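Local coordinates for protein thiamine pyrophosphokinase (Bacillus subtilis, PDB 3LM8) that transfers a pyrophosphate group from ATP to thiamine, giving thiamine diphosphate and AMP in the salvage of the vitamin, at residues P94-I99 against K126-D131. The protein carries 1 engineered substitution. Numbering follows the deposited sequence.
Sequences PDIIQI and KIRLID
Ile-97 and Ile-99 form backbone hydrogen bonds to Lys-126, Arg-128 and Ile-130, as parallel strands do. Ile-97 N donates to Lys-126 O (2.9 Å), and Arg-128 N returns a bond to Ile-97 O. The pattern repeats from Ile-99 N to Arg-128 O and from Ile-130 N to Ile-99 O (2.8 Å).

Gln-98 and Arg-128 run side by side, and Arg-128 NH1 donates to Gln-98 OE1 at 3.3 Å. The Arg-128 chain is extended to CD and bends at chi3 (-67°), which turns NE aside. The bond is bent (138° at the hydrogen), with amide and guanidinium planes 72° apart. Gln-98 NE2 is hydrogen-bonded to Asn-5 OD1, so the amide links three strands. A leucine in place of Gln-98 would probably leave Arg-128 NH1 and Asn-5 OD1 without these partners. On this face the methyl Ile-130 CD1 lies 3.8 Å from Gln-98 OE1.

The apolar contacts lie on the other face. Ile-99 CD1 meets Leu-129 CD2 (4.0 Å) and Ile-127 CG2 (4.2 Å).

The strands belong to a right-handed beta-alpha-beta crossover through helix 107-122. That helix packs on Ile-127 and Leu-129, while helix 81-92 packs on Ile-97 and Ile-99. Strands 3-7 and 134-139 flank the pair.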
ATOM      1  N   PRO A  94      -5.538   0.008 -13.465  1.00 46.73           N
ATOM      2  CA  PRO A  94      -5.279   1.435 -13.275  1.00 41.61           C
ATOM      3  C   PRO A  94      -3.760   1.525 -13.221  1.00 42.18           C
ATOM      4  O   PRO A  94      -3.096   0.513 -12.995  1.00 59.64           O
ATOM      5  CB  PRO A  94      -5.922   1.710 -11.926  1.00 33.67           C
ATOM      6  CG  PRO A  94      -5.528   0.485 -11.165  1.00 35.67           C
ATOM      7  CD  PRO A  94      -5.752  -0.655 -12.166  1.00 37.83           C
ATOM      8  N   ASP A  95      -3.199   2.709 -13.420  1.00 29.13           N
ATOM      9  CA  ASP A  95      -1.748   2.845 -13.385  1.00 31.67           C
ATOM     10  C   ASP A  95      -1.225   2.670 -11.965  1.00 28.72           C
ATOM     11  O   ASP A  95      -0.087   2.255 -11.748  1.00 38.08           O
ATOM     12  CB  ASP A  95      -1.329   4.223 -13.899  1.00 37.30           C
ATOM     13  CG  ASP A  95      -2.026   4.602 -15.190  1.00 47.64           C
ATOM     14  OD1 ASP A  95      -1.866   3.876 -16.198  1.00 44.50           O
ATOM     15  OD2 ASP A  95      -2.732   5.635 -15.188  1.00 55.58           O
ATOM     16  N   ILE A  96      -2.077   2.979 -10.995  1.00 22.44           N
ATOM     17  CA  ILE A  96      -1.675   2.911  -9.603  1.00 31.39           C
ATOM     18  C   ILE A  96      -2.783   2.498  -8.651  1.00 31.93           C
ATOM     19  O   ILE A  96      -3.912   2.961  -8.757  1.00 35.30           O
ATOM     20  CB  ILE A  96      -1.166   4.291  -9.125  1.00 32.28           C
ATOM     21  CG1 ILE A  96      -0.137   4.838 -10.116  1.00 45.59           C
ATOM     22  CG2 ILE A  96      -0.546   4.168  -7.754  1.00 25.52           C
ATOM     23  CD1 ILE A  96       0.267   6.275  -9.872  1.00 50.37           C
ATOM     24  N   ILE A  97      -2.449   1.615  -7.722  1.00 24.77           N
ATOM     25  CA  ILE A  97      -3.395   1.217  -6.703  1.00 26.88           C
ATOM     26  C   ILE A  97      -2.739   1.688  -5.415  1.00 24.73           C
ATOM     27  O   ILE A  97      -1.539   1.494  -5.227  1.00 22.99           O
ATOM     28  CB  ILE A  97      -3.597  -0.316  -6.630  1.00 17.49           C
ATOM     29  CG1 ILE A  97      -4.317  -0.813  -7.885  1.00 13.90           C
ATOM     30  CG2 ILE A  97      -4.436  -0.657  -5.414  1.00 15.43           C
ATOM     31  CD1 ILE A  97      -4.416  -2.307  -7.975  1.00 17.91           C
ATOM     32  N   GLN A  98      -3.513   2.336  -4.553  1.00  8.72           N
ATOM     33  CA  GLN A  98      -3.004   2.805  -3.273  1.00 19.00           C
ATOM     34  C   GLN A  98      -3.943   2.313  -2.187  1.00 23.68           C
ATOM     35  O   GLN A  98      -5.151   2.542  -2.245  1.00 20.16           O
ATOM     36  CB  GLN A  98      -2.888   4.332  -3.267  1.00 13.40           C
ATOM     37  CG  GLN A  98      -1.671   4.827  -4.048  1.00 21.48           C
ATOM     38  CD  GLN A  98      -1.595   6.342  -4.150  1.00 22.71           C
ATOM     39  OE1 GLN A  98      -0.510   6.935  -4.023  1.00 27.84           O
ATOM     40  NE2 GLN A  98      -2.744   6.980  -4.399  1.00 14.71           N
ATOM     41  N   ILE A  99      -3.382   1.625  -1.200  1.00 21.14           N
ATOM     42  CA  ILE A  99      -4.176   1.053  -0.121  1.00 22.89           C
ATOM     43  C   ILE A  99      -3.882   1.665   1.238  1.00 20.30           C
ATOM     44  O   ILE A  99      -2.719   1.848   1.617  1.00 24.15           O
ATOM     45  CB  ILE A  99      -3.948  -0.469  -0.022  1.00 18.81           C
ATOM     46  CG1 ILE A  99      -4.061  -1.109  -1.416  1.00 16.56           C
ATOM     47  CG2 ILE A  99      -4.967  -1.070   0.932  1.00  9.75           C
ATOM     48  CD1 ILE A  99      -3.669  -2.574  -1.491  1.00 10.80           C
ATOM     49  N   LYS A 126       1.750  -0.874 -10.343  1.00 36.49           N
ATOM     50  CA  LYS A 126       2.195  -0.206  -9.132  1.00 38.35           C
ATOM     51  C   LYS A 126       1.137  -0.284  -8.039  1.00 35.72           C
ATOM     52  O   LYS A 126      -0.005   0.164  -8.213  1.00 25.40           O
ATOM     53  CB  LYS A 126       2.544   1.251  -9.435  1.00 51.05           C
ATOM     54  CG  LYS A 126       3.796   1.391 -10.290  1.00 60.00           C
ATOM     55  CD  LYS A 126       4.024   2.810 -10.776  1.00 65.11           C
ATOM     56  CE  LYS A 126       5.321   2.901 -11.569  1.00 68.04           C
ATOM     57  NZ  LYS A 126       5.385   1.867 -12.643  1.00 63.75           N
ATOM     58  N   ILE A 127       1.531  -0.880  -6.917  1.00 37.74           N
ATOM     59  CA  ILE A 127       0.666  -1.040  -5.754  1.00 28.77           C
ATOM     60  C   ILE A 127       1.422  -0.491  -4.555  1.00 27.32           C
ATOM     61  O   ILE A 127       2.389  -1.085  -4.087  1.00 29.78           O
ATOM     62  CB  ILE A 127       0.346  -2.523  -5.514  1.00 20.01           C
ATOM     63  CG1 ILE A 127      -0.241  -3.137  -6.793  1.00 22.32           C
ATOM     64  CG2 ILE A 127      -0.616  -2.668  -4.337  1.00  7.98           C
ATOM     65  CD1 ILE A 127      -0.587  -4.610  -6.667  1.00 26.60           C
ATOM     66  N   ARG A 128       0.988   0.655  -4.062  1.00 25.12           N
ATOM     67  CA  ARG A 128       1.657   1.289  -2.929  1.00 23.45           C
ATOM     68  C   ARG A 128       0.796   1.175  -1.684  1.00 25.56           C
ATOM     69  O   ARG A 128      -0.404   1.418  -1.751  1.00 26.62           O
ATOM     70  CB  ARG A 128       1.915   2.766  -3.265  1.00 25.01           C
ATOM     71  CG  ARG A 128       2.314   3.617  -2.089  1.00 39.44           C
ATOM     72  CD  ARG A 128       2.491   5.083  -2.480  1.00 38.64           C
ATOM     73  NE  ARG A 128       3.622   5.294  -3.378  1.00 37.97           N
ATOM     74  CZ  ARG A 128       3.510   5.611  -4.662  1.00 41.34           C
ATOM     75  NH1 ARG A 128       2.314   5.759  -5.219  1.00 41.29           N
ATOM     76  NH2 ARG A 128       4.599   5.780  -5.396  1.00 43.02           N
ATOM     77  N   LEU A 129       1.389   0.784  -0.558  1.00 31.48           N
ATOM     78  CA  LEU A 129       0.618   0.686   0.689  1.00 30.07           C
ATOM     79  C   LEU A 129       0.918   1.956   1.455  1.00 34.17           C
ATOM     80  O   LEU A 129       2.062   2.391   1.491  1.00 42.42           O
ATOM     81  CB  LEU A 129       1.042  -0.515   1.538  1.00 20.77           C
ATOM     82  CG  LEU A 129       1.240  -1.904   0.917  1.00 30.71           C
ATOM     83  CD1 LEU A 129       1.534  -2.878   2.059  1.00 14.50           C
ATOM     84  CD2 LEU A 129       0.009  -2.349   0.122  1.00 40.84           C
ATOM     85  N   ILE A 130      -0.095   2.550   2.074  1.00 27.02           N
ATOM     86  CA  ILE A 130       0.121   3.797   2.805  1.00 22.43           C
ATOM     87  C   ILE A 130      -0.556   3.927   4.165  1.00 27.75           C
ATOM     88  O   ILE A 130      -1.727   3.571   4.334  1.00 33.89           O
ATOM     89  CB  ILE A 130      -0.368   5.005   2.000  1.00 29.62           C
ATOM     90  CG1 ILE A 130       0.224   4.989   0.592  1.00 27.36           C
ATOM     91  CG2 ILE A 130      -0.012   6.285   2.747  1.00 31.28           C
ATOM     92  CD1 ILE A 130      -0.301   6.109  -0.279  1.00 23.24           C
ATOM     93  N   ASP A 131       0.190   4.464   5.126  1.00 29.15           N
ATOM     94  CA  ASP A 131      -0.324   4.720   6.464  1.00 27.71           C
ATOM     95  C   ASP A 131       0.248   6.057   6.951  1.00 28.07           C
ATOM     96  O   ASP A 131       0.965   6.745   6.215  1.00 28.57           O
ATOM     97  CB  ASP A 131       0.000   3.564   7.430  1.00 25.11           C
ATOM     98  CG  ASP A 131       1.401   3.639   8.021  1.00 47.74           C
ATOM     99  OD1 ASP A 131       2.376   3.603   7.249  1.00 49.17           O
ATOM    100  OD2 ASP A 131       1.528   3.725   9.266  1.00 60.45           O
TER